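Local coordinates for ABC transporter binding protein AcbH (Actinoplanes, PDB 3OO8) that serves as the extracellular solute receptor of a bacterial ABC transporter and binds beta-D-galactopyranose with exclusive preference, at residues A[148-153]-A[253-258]; A[154-159]-A[175-180]; A[274-279]-A[351-356]; A[279-284]-A[358-363]. The protein carries 2 engineered substitutions. All blocks are in the same frame, centred on the assembly; numbering follows the deposited sequence.

The four contacts lie on the same side of the chain's centre in this class 2 solute-binding protein fold. Interaction 2 is nested along the chain inside the loop closed by interaction 1; their centres are about 8 Å apart, and their strands 257-261 and 178-181 are neighbours in the large mixed sheet. Interactions 3 and 4 follow later, alternate along the chain, share L279, and pack successive turns of helix 352-363 against strand 279-282 and the turn before it; about 12 Å separates their centres. The two groups meet directly: S149 bonds to D278, and V158 packs on F282. Together they form continuous packing from the 148-180 region to helix 352-363.

Interaction 1: A[148-153]-A[253-258]; sequences KSVFQS and ENKQAG
V150 lays one of its methyl groups along the aliphatic stem of K255. CG2 of V150 sits 3.8 Å from CD of K255 and 4.0 Å from CG of K255, and the valine and the lysine stem run past one another, pointing opposite ways. K255 is fully extended beyond CG (chi2 179°), which carries its amine across to the neighbouring position on helix 148-154. There NZ of K255 stands 3.7 Å from OG of S149, beyond hydrogen-bonding distance. That hydroxyl is already engaged, since S149 OG is hydrogen-bonded to OD2 of D278.

Deeper in, F151 turns the edge of its ring to the backbone of the other segment. Its CE1 lies 3.8 Å from O of G258, which is near the ring plane, so the slightly positive rim of the aromatic ring faces a carbonyl oxygen. Further round, the F151 ring meets Y156 edge-to-face and touches L168 and M172 of helix 162-174, which holds it in a buried place.

What presents K255 to the helix is a tight turn. Helix 245-253 ends just before it, and K255, with positive phi (63°), is the C' residue: Q256 N reaches back to A251 O, and K255 N to the carbonyl of the residue preceding E253, the paired bonds of a Schellman motif.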
# COMPACT_ATOMS: atom_id res chain seq x y z
N LYS A 148 13.81 -6.97 18.02
CA LYS A 148 14.53 -6.02 18.89
C LYS A 148 15.58 -6.71 19.74
O LYS A 148 16.71 -6.21 19.86
CB LYS A 148 13.56 -5.29 19.80
CG LYS A 148 12.73 -4.25 19.06
CD LYS A 148 11.69 -3.60 19.98
CE LYS A 148 10.60 -4.56 20.34
NZ LYS A 148 9.48 -3.82 21.03
N SER A 149 15.19 -7.84 20.32
CA SER A 149 16.13 -8.60 21.15
C SER A 149 17.42 -9.00 20.41
O SER A 149 18.51 -9.04 21.01
CB SER A 149 15.42 -9.82 21.75
OG SER A 149 15.15 -10.80 20.77
N VAL A 150 17.30 -9.31 19.12
CA VAL A 150 18.46 -9.69 18.32
C VAL A 150 19.37 -8.48 18.06
O VAL A 150 20.59 -8.55 18.23
CB VAL A 150 18.04 -10.34 16.98
CG1 VAL A 150 19.25 -10.58 16.04
CG2 VAL A 150 17.22 -11.61 17.20
N PHE A 151 18.77 -7.37 17.64
CA PHE A 151 19.56 -6.18 17.42
C PHE A 151 20.25 -5.76 18.73
O PHE A 151 21.42 -5.37 18.72
CB PHE A 151 18.66 -5.05 16.88
CG PHE A 151 18.52 -5.03 15.38
CD1 PHE A 151 18.17 -6.17 14.68
CD2 PHE A 151 18.71 -3.84 14.68
CE1 PHE A 151 18.07 -6.14 13.29
CE2 PHE A 151 18.61 -3.80 13.27
CZ PHE A 151 18.26 -4.94 12.59
N GLN A 152 19.52 -5.82 19.84
CA GLN A 152 20.09 -5.50 21.16
C GLN A 152 21.26 -6.43 21.54
O GLN A 152 22.31 -5.96 21.97
CB GLN A 152 18.98 -5.55 22.23
CG GLN A 152 18.05 -4.33 22.15
CD GLN A 152 16.67 -4.52 22.79
OE1 GLN A 152 16.38 -5.55 23.41
NE2 GLN A 152 15.80 -3.53 22.64
N SER A 153 21.08 -7.72 21.33
CA SER A 153 22.08 -8.72 21.71
C SER A 153 23.35 -8.69 20.84
O SER A 153 24.48 -8.83 21.35
CB SER A 153 21.44 -10.11 21.64
OG SER A 153 22.31 -11.10 22.13
N GLU A 253 10.96 -14.77 12.35
CA GLU A 253 10.40 -15.03 13.67
C GLU A 253 11.25 -16.02 14.47
O GLU A 253 11.42 -15.87 15.68
CB GLU A 253 8.97 -15.55 13.56
CG GLU A 253 8.25 -15.56 14.89
CD GLU A 253 6.82 -16.06 14.83
OE1 GLU A 253 6.25 -16.33 13.75
OE2 GLU A 253 6.25 -16.16 15.92
N ASN A 254 11.78 -17.02 13.76
CA ASN A 254 12.62 -18.07 14.37
C ASN A 254 14.07 -17.63 14.51
O ASN A 254 14.95 -18.42 14.87
CB ASN A 254 12.51 -19.37 13.56
CG ASN A 254 11.19 -20.11 13.79
OD1 ASN A 254 10.60 -20.01 14.86
ND2 ASN A 254 10.74 -20.86 12.79
N LYS A 255 14.33 -16.35 14.22
CA LYS A 255 15.66 -15.77 14.31
C LYS A 255 16.72 -16.37 13.37
O LYS A 255 17.92 -16.27 13.63
CB LYS A 255 16.13 -15.67 15.76
CG LYS A 255 15.15 -15.00 16.70
CD LYS A 255 15.74 -14.98 18.09
CE LYS A 255 14.72 -14.54 19.11
NZ LYS A 255 15.34 -14.50 20.46
N GLN A 256 16.27 -16.94 12.26
CA GLN A 256 17.16 -17.48 11.25
C GLN A 256 17.54 -16.40 10.24
O GLN A 256 18.52 -16.53 9.53
CB GLN A 256 16.51 -18.70 10.59
CG GLN A 256 16.46 -19.91 11.54
CD GLN A 256 15.34 -20.90 11.25
OE1 GLN A 256 15.16 -21.89 11.99
NE2 GLN A 256 14.56 -20.65 10.20
N ALA A 257 16.75 -15.33 10.21
CA ALA A 257 17.05 -14.19 9.34
C ALA A 257 17.05 -12.93 10.22
O ALA A 257 16.33 -12.88 11.21
CB ALA A 257 15.99 -14.07 8.25
N GLY A 258 17.84 -11.93 9.84
CA GLY A 258 17.94 -10.69 10.60
C GLY A 258 16.85 -9.65 10.33
O GLY A 258 16.51 -8.87 11.22

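Interaction 2: A[154-159]-A[175-180]; sequences KGYEVP and DGLVPL
OD2 of D175 is gripped from two directions. The hydroxyl of Y156 donates to it in a very short hydrogen bond, with OH of Y156 only 2.5 Å from OD2 of D175, and a water donates to the same oxygen. That water also donates to O of K154, 2.8 Å away, so it ties a carbonyl at the end of helix 148-154 to the carboxylate. The ring of Y156 and the carboxylate of D175 are nearly coplanar, 19° apart, and OD2 of D175 lies at the ring edge, 3.3 Å from CE1 of Y156. On the other flank of the hydroxyl, CE2 of Y156 packs at 4.3 Å from CD2 of L177.

One face of the ring is taken by K154, whose CB lies 3.5 Å above the plane of the Y156 ring, towards its rim. The K154 chain then runs past D175 and bends at its last torsion (chi4 -59°). Its NZ stays 4.9 Å from OD2 of D175, too far for a salt bridge, though the positive charge would probably still favour the ionised carboxylate. A phenylalanine in place of Y156 would keep the ring packing but is likely to leave OD2 of D175 without the hydroxyl's bond and the carboxylate freer to turn.

Y156 and D175 thus join the two ends of helix 162-174: the loop leading in from helix 148-154, and the Schellman turn at G176 leading out to strand 178-181. The Y156 ring rests on L168, K171 and M172 of that helix, while V178 pairs through its backbone with G258 of strand 257-261.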
# COMPACT_ATOMS: atom_id res chain seq x y z
N LYS A 154 23.15 -8.52 19.53
CA LYS A 154 24.25 -8.57 18.58
C LYS A 154 24.93 -7.25 18.25
O LYS A 154 25.87 -7.22 17.44
CB LYS A 154 23.81 -9.21 17.27
CG LYS A 154 23.22 -10.60 17.42
CD LYS A 154 23.33 -11.33 16.08
CE LYS A 154 23.32 -12.85 16.24
NZ LYS A 154 24.44 -13.38 17.10
N GLY A 155 24.46 -6.18 18.88
CA GLY A 155 24.96 -4.84 18.63
C GLY A 155 24.67 -4.30 17.24
O GLY A 155 25.52 -3.65 16.64
N TYR A 156 23.47 -4.58 16.73
CA TYR A 156 23.03 -4.06 15.42
C TYR A 156 22.28 -2.75 15.64
O TYR A 156 21.39 -2.69 16.49
CB TYR A 156 22.07 -5.03 14.74
CG TYR A 156 22.64 -6.41 14.45
CD1 TYR A 156 24.00 -6.57 14.22
CD2 TYR A 156 21.80 -7.49 14.26
CE1 TYR A 156 24.53 -7.81 13.93
CE2 TYR A 156 22.32 -8.76 13.97
CZ TYR A 156 23.68 -8.89 13.79
OH TYR A 156 24.24 -10.12 13.48
N GLU A 157 22.67 -1.74 14.88
CA GLU A 157 22.01 -0.42 14.92
C GLU A 157 21.10 -0.28 13.70
O GLU A 157 21.37 -0.81 12.63
CB GLU A 157 23.05 0.71 14.90
CG GLU A 157 24.06 0.66 16.04
CD GLU A 157 23.44 0.78 17.42
OE1 GLU A 157 22.35 1.38 17.56
OE2 GLU A 157 24.05 0.29 18.39
N VAL A 158 19.97 0.40 13.91
CA VAL A 158 19.04 0.72 12.81
C VAL A 158 19.73 1.61 11.79
O VAL A 158 20.23 2.69 12.13
CB VAL A 158 17.77 1.40 13.36
CG1 VAL A 158 16.95 1.95 12.18
CG2 VAL A 158 16.97 0.41 14.19
N PRO A 159 19.75 1.18 10.51
CA PRO A 159 20.48 1.93 9.48
C PRO A 159 19.62 3.01 8.82
O PRO A 159 18.50 2.73 8.36
CB PRO A 159 20.87 0.84 8.48
CG PRO A 159 19.74 -0.16 8.58
CD PRO A 159 19.22 -0.10 10.00
N ASP A 175 28.07 -12.89 11.02
CA ASP A 175 27.49 -13.49 12.21
C ASP A 175 26.72 -14.79 11.92
O ASP A 175 26.16 -15.39 12.83
CB ASP A 175 26.58 -12.50 12.95
CG ASP A 175 27.33 -11.34 13.61
OD1 ASP A 175 28.58 -11.38 13.75
OD2 ASP A 175 26.66 -10.36 14.01
N GLY A 176 26.69 -15.23 10.66
CA GLY A 176 25.98 -16.45 10.30
C GLY A 176 24.47 -16.34 10.18
O GLY A 176 23.74 -17.31 10.34
N LEU A 177 23.97 -15.15 9.87
CA LEU A 177 22.54 -14.96 9.77
C LEU A 177 22.22 -14.60 8.32
O LEU A 177 23.03 -13.95 7.67
CB LEU A 177 22.18 -13.76 10.67
CG LEU A 177 20.86 -13.68 11.42
CD1 LEU A 177 20.71 -14.85 12.38
CD2 LEU A 177 20.86 -12.37 12.19
N VAL A 178 21.06 -15.01 7.83
CA VAL A 178 20.58 -14.58 6.51
C VAL A 178 20.15 -13.13 6.73
O VAL A 178 19.37 -12.89 7.63
CB VAL A 178 19.36 -15.41 6.09
CG1 VAL A 178 18.63 -14.77 4.93
CG2 VAL A 178 19.75 -16.88 5.80
N PRO A 179 20.69 -12.16 5.96
CA PRO A 179 20.34 -10.78 6.30
C PRO A 179 18.86 -10.47 6.06
O PRO A 179 18.17 -9.98 6.94
CB PRO A 179 21.24 -9.95 5.37
CG PRO A 179 22.48 -10.86 5.20
CD PRO A 179 21.83 -12.21 5.02
N LEU A 180 18.41 -10.73 4.85
CA LEU A 180 17.03 -10.47 4.51
C LEU A 180 16.29 -11.74 4.12
O LEU A 180 16.56 -12.35 3.09
CB LEU A 180 16.97 -9.44 3.36
CG LEU A 180 17.42 -8.02 3.68
CD1 LEU A 180 18.02 -7.38 2.44
CD2 LEU A 180 16.21 -7.21 4.22
O HOH W 1 27.46 -9.21 16.30

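Interaction 3: A[274-279]-A[351-356]; sequences KNLPDL and NDIQKK. With SO4 (sulfate ion), chain B.
I353 reaches from the first turn of helix 352-363 to two leucines. Its terminal CD1 lies 4.3 Å from CG of L279 and 3.7 Å from the carbonyl O of L279, while one carbon further back CG1 of I353 looks at CD1 of L276 across 4.4 Å. With CG1 anti to the carbonyl carbon (chi1 -68°), this longer branch of I353 is the one that makes all three approaches. The 3-10 turn 276-278 leads from L276 to L279, and L279 N bonds back to L276 O. At the more open side of the contact, a water lies between O of P277, at 3.1 Å, and OD2 of D352, and can donate to either, though it need not serve both at once.

The helix that presents I353 starts with a capping box. Q354 N donates to the N-cap side chain, 2.8 Å from OD1 of N351 and almost straight at 168°. In return N351 N donates to OE1 of Q354 at 3.0 Å, tilted 24° from the carbonyl plane.

Further bonds fix the turn of both amides: ND2 of N351 bonds to O of H336, and NE2 of Q354 serves the carbonyls of D335 and D338. One turn on from I353, K356 puts its NZ 3.4 Å from O4 of a sulfate, probably from the crystallisation liquor, in a weak bond.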
# COMPACT_ATOMS: atom_id res chain seq x y z
N LYS A 274 3.01 -14.47 21.31
CA LYS A 274 4.15 -14.47 22.22
C LYS A 274 5.40 -13.78 21.67
O LYS A 274 6.22 -13.27 22.44
CB LYS A 274 4.52 -15.91 22.63
CG LYS A 274 3.66 -16.52 23.73
CD LYS A 274 4.06 -15.98 25.11
CE LYS A 274 3.11 -16.50 26.19
NZ LYS A 274 2.83 -17.97 26.00
N ASN A 275 5.56 -13.77 20.35
CA ASN A 275 6.76 -13.17 19.75
C ASN A 275 6.57 -11.74 19.26
O ASN A 275 7.55 -11.00 19.09
CB ASN A 275 7.32 -14.04 18.61
CG ASN A 275 7.86 -15.38 19.10
OD1 ASN A 275 8.53 -15.45 20.14
ND2 ASN A 275 7.60 -16.44 18.35
N LEU A 276 5.31 -11.35 19.07
CA LEU A 276 4.97 -10.01 18.57
C LEU A 276 5.59 -8.88 19.38
O LEU A 276 6.00 -7.86 18.82
CB LEU A 276 3.46 -9.85 18.45
CG LEU A 276 2.96 -8.53 17.86
CD1 LEU A 276 3.42 -8.47 16.39
CD2 LEU A 276 1.46 -8.49 17.94
N PRO A 277 5.68 -9.02 20.71
CA PRO A 277 6.33 -7.97 21.48
C PRO A 277 7.77 -7.65 21.05
O PRO A 277 8.24 -6.54 21.27
CB PRO A 277 6.34 -8.57 22.89
CG PRO A 277 5.08 -9.35 22.93
CD PRO A 277 5.05 -10.04 21.58
N ASP A 278 8.47 -8.60 20.45
CA ASP A 278 9.86 -8.40 20.04
C ASP A 278 9.96 -7.81 18.63
O ASP A 278 11.04 -7.46 18.18
CB ASP A 278 10.59 -9.76 20.11
CG ASP A 278 12.12 -9.64 20.17
OD1 ASP A 278 12.65 -8.64 20.70
OD2 ASP A 278 12.81 -10.59 19.71
N LEU A 279 8.84 -7.71 17.93
CA LEU A 279 8.86 -7.24 16.55
C LEU A 279 8.89 -5.71 16.46
O LEU A 279 8.15 -5.03 17.17
CB LEU A 279 7.63 -7.77 15.81
CG LEU A 279 7.62 -7.51 14.30
CD1 LEU A 279 8.83 -8.17 13.65
CD2 LEU A 279 6.35 -8.06 13.71
N ASN A 351 -2.03 -1.35 18.69
CA ASN A 351 -0.81 -1.95 19.23
C ASN A 351 0.46 -1.13 18.87
O ASN A 351 0.38 -0.09 18.19
CB ASN A 351 -0.69 -3.40 18.78
CG ASN A 351 -0.64 -3.53 17.27
OD1 ASN A 351 0.02 -2.74 16.61
ND2 ASN A 351 -1.33 -4.54 16.72
N ASP A 352 1.62 -1.58 19.32
CA ASP A 352 2.83 -0.81 19.15
C ASP A 352 3.21 -0.65 17.67
O ASP A 352 3.72 0.41 17.28
CB ASP A 352 3.98 -1.44 19.95
CG ASP A 352 3.86 -1.15 21.44
OD1 ASP A 352 3.14 -0.19 21.80
OD2 ASP A 352 4.51 -1.88 22.22
N ILE A 353 2.98 -1.71 16.90
CA ILE A 353 3.26 -1.74 15.46
C ILE A 353 2.41 -0.68 14.78
O ILE A 353 2.93 0.07 13.96
CB ILE A 353 2.95 -3.13 14.82
CG1 ILE A 353 3.94 -4.18 15.34
CG2 ILE A 353 3.09 -3.05 13.28
CD1 ILE A 353 5.38 -3.89 14.92
N GLN A 354 1.13 -0.63 15.14
CA GLN A 354 0.23 0.42 14.60
C GLN A 354 0.67 1.82 15.00
O GLN A 354 0.66 2.74 14.18
CB GLN A 354 -1.22 0.19 15.04
CG GLN A 354 -1.87 -0.98 14.27
CD GLN A 354 -3.22 -1.36 14.87
OE1 GLN A 354 -3.30 -1.80 16.04
NE2 GLN A 354 -4.29 -1.20 14.09
N LYS A 355 1.01 2.02 16.27
CA LYS A 355 1.46 3.33 16.68
C LYS A 355 2.66 3.79 15.85
O LYS A 355 2.71 4.93 15.42
CB LYS A 355 1.80 3.32 18.16
CG LYS A 355 0.55 3.12 18.99
CD LYS A 355 0.92 2.98 20.46
CE LYS A 355 -0.32 2.95 21.35
NZ LYS A 355 0.07 2.81 22.78
N LYS A 356 3.64 2.91 15.65
CA LYS A 356 4.79 3.30 14.85
C LYS A 356 4.39 3.51 13.37
O LYS A 356 4.92 4.41 12.70
CB LYS A 356 5.88 2.25 14.98
CG LYS A 356 7.19 2.72 14.38
CD LYS A 356 8.32 1.76 14.75
CE LYS A 356 9.63 2.22 14.11
NZ LYS A 356 10.09 3.52 14.64
S SO4 B . 10.74 2.19 18.40
O1 SO4 B . 11.33 1.57 17.22
O2 SO4 B . 11.79 2.94 19.09
O3 SO4 B . 10.20 1.16 19.30
O4 SO4 B . 9.66 3.09 18.02
O HOH W 2 6.12 -4.29 21.41

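Interaction 4: A[279-284]-A[358-363]; sequences LDFFVF and VAEIGK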
# COMPACT_ATOMS: atom_id res chain seq x y z
N LEU A 279 8.84 -7.71 17.93
CA LEU A 279 8.86 -7.24 16.55
C LEU A 279 8.89 -5.71 16.46
O LEU A 279 8.15 -5.03 17.17
CB LEU A 279 7.63 -7.77 15.81
CG LEU A 279 7.62 -7.51 14.30
CD1 LEU A 279 8.83 -8.17 13.65
CD2 LEU A 279 6.35 -8.06 13.71
N ASP A 280 9.77 -5.17 15.61
CA ASP A 280 9.80 -3.73 15.35
C ASP A 280 10.11 -3.58 13.87
O ASP A 280 10.25 -4.57 13.12
CB ASP A 280 10.90 -3.07 16.21
CG ASP A 280 10.64 -1.60 16.50
OD1 ASP A 280 9.91 -0.92 15.78
OD2 ASP A 280 11.22 -1.11 17.51
N PHE A 281 10.19 -2.34 13.41
CA PHE A 281 10.57 -2.12 12.02
C PHE A 281 11.26 -0.80 11.84
O PHE A 281 11.25 0.05 12.74
CB PHE A 281 9.37 -2.16 11.06
CG PHE A 281 8.35 -1.06 11.27
CD1 PHE A 281 8.50 0.17 10.65
CD2 PHE A 281 7.18 -1.31 12.01
CE1 PHE A 281 7.55 1.18 10.80
CE2 PHE A 281 6.22 -0.32 12.15
CZ PHE A 281 6.39 0.92 11.56
N PHE A 282 11.97 -0.69 10.72
CA PHE A 282 12.50 0.61 10.30
C PHE A 282 12.14 0.83 8.84
O PHE A 282 11.89 -0.11 8.11
CB PHE A 282 14.01 0.76 10.59
CG PHE A 282 14.90 -0.31 9.96
CD1 PHE A 282 15.30 -0.19 8.63
CD2 PHE A 282 15.34 -1.40 10.69
CE1 PHE A 282 16.10 -1.11 8.04
CE2 PHE A 282 16.14 -2.35 10.09
CZ PHE A 282 16.53 -2.20 8.76
N VAL A 283 12.02 2.10 8.42
CA VAL A 283 11.76 2.34 7.01
C VAL A 283 12.96 1.98 6.15
O VAL A 283 14.12 2.04 6.58
CB VAL A 283 11.26 3.79 6.75
CG1 VAL A 283 10.10 4.07 7.67
CG2 VAL A 283 12.36 4.84 6.97
N PHE A 284 12.70 1.61 4.90
CA PHE A 284 13.81 1.26 4.03
C PHE A 284 14.81 2.41 3.99
O PHE A 284 14.40 3.59 3.86
CB PHE A 284 13.30 0.95 2.63
CG PHE A 284 14.28 0.16 1.78
CD1 PHE A 284 14.19 -1.23 1.75
CD2 PHE A 284 15.25 0.79 1.02
CE1 PHE A 284 15.05 -2.01 0.97
CE2 PHE A 284 16.13 0.04 0.22
CZ PHE A 284 16.04 -1.36 0.21
N VAL A 358 1.58 4.72 12.20
CA VAL A 358 0.97 6.06 12.07
C VAL A 358 2.08 7.09 11.98
O VAL A 358 2.02 8.02 11.17
CB VAL A 358 0.11 6.39 13.36
CG1 VAL A 358 -0.20 7.92 13.49
CG2 VAL A 358 -1.15 5.57 13.34
N ALA A 359 3.07 6.97 12.85
CA ALA A 359 4.15 7.93 12.88
C ALA A 359 4.96 7.92 11.58
O ALA A 359 5.19 8.98 10.99
CB ALA A 359 5.06 7.65 14.06
N GLU A 360 5.33 6.73 11.12
CA GLU A 360 6.20 6.63 9.94
C GLU A 360 5.44 6.92 8.64
O GLU A 360 5.96 7.60 7.76
CB GLU A 360 6.91 5.28 9.89
CG GLU A 360 7.91 5.14 11.05
CD GLU A 360 8.97 6.23 11.05
OE1 GLU A 360 9.41 6.66 9.95
OE2 GLU A 360 9.40 6.62 12.15
N ILE A 361 4.21 6.44 8.52
CA ILE A 361 3.44 6.84 7.35
C ILE A 361 3.15 8.35 7.30
O ILE A 361 3.20 8.99 6.24
CB ILE A 361 2.13 6.03 7.24
CG1 ILE A 361 2.46 4.55 7.08
CG2 ILE A 361 1.31 6.57 6.05
CD1 ILE A 361 1.21 3.62 7.24
N GLY A 362 2.90 8.93 8.46
CA GLY A 362 2.61 10.37 8.51
C GLY A 362 3.77 11.29 8.13
O GLY A 362 3.55 12.42 7.69
N LYS A 363 4.99 10.79 8.28
CA LYS A 363 6.18 11.56 7.88
C LYS A 363 6.37 11.62 6.36
O LYS A 363 7.00 12.55 5.85
CB LYS A 363 7.44 10.95 8.52
CG LYS A 363 7.52 11.09 10.02
CD LYS A 363 8.67 10.16 10.49
CE LYS A 363 8.96 10.28 11.92
NZ LYS A 363 10.05 9.29 12.19
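E360, on helix 352-363, packs against F281 of strand 279-282 and V283 just beyond it, helix-on-sheet packing within the class 2 solute-binding protein fold. Its CB lies 4.1 Å from CG1 of V283. Next comes CG of E360, which passes 4.0 Å from CE1 of the F281 ring, approaching obliquely, while ring and side chain run in opposite directions. There the chain bends (chi2 -59°) and brings the carboxylate round to V283; the side chains of E360 and V283 cross at about a right angle. OE1 of E360 ends 3.5 Å from CG1 of V283, a packing contact with no polar bond in it. The carboxylate plane stands at 85° to the F281 ring, so the two flat groups do not stack.

The F281 ring is also touched by K356 and S357, one turn earlier on the helix, and by V143 on the adjoining strand 134-147. The side chain of V283 lies about 9 Å from that of W142, which binds galactose in another crystal structure of this protein.

An alanine at E360 would probably leave K363 without its carboxylate mate and open a gap beside F281 and V283. As it stands, OE2 of E360 receives NZ of K363 at 2.7 Å in a salt bridge one turn along the helix, met on the syn side and 33° out of the carboxylate plane.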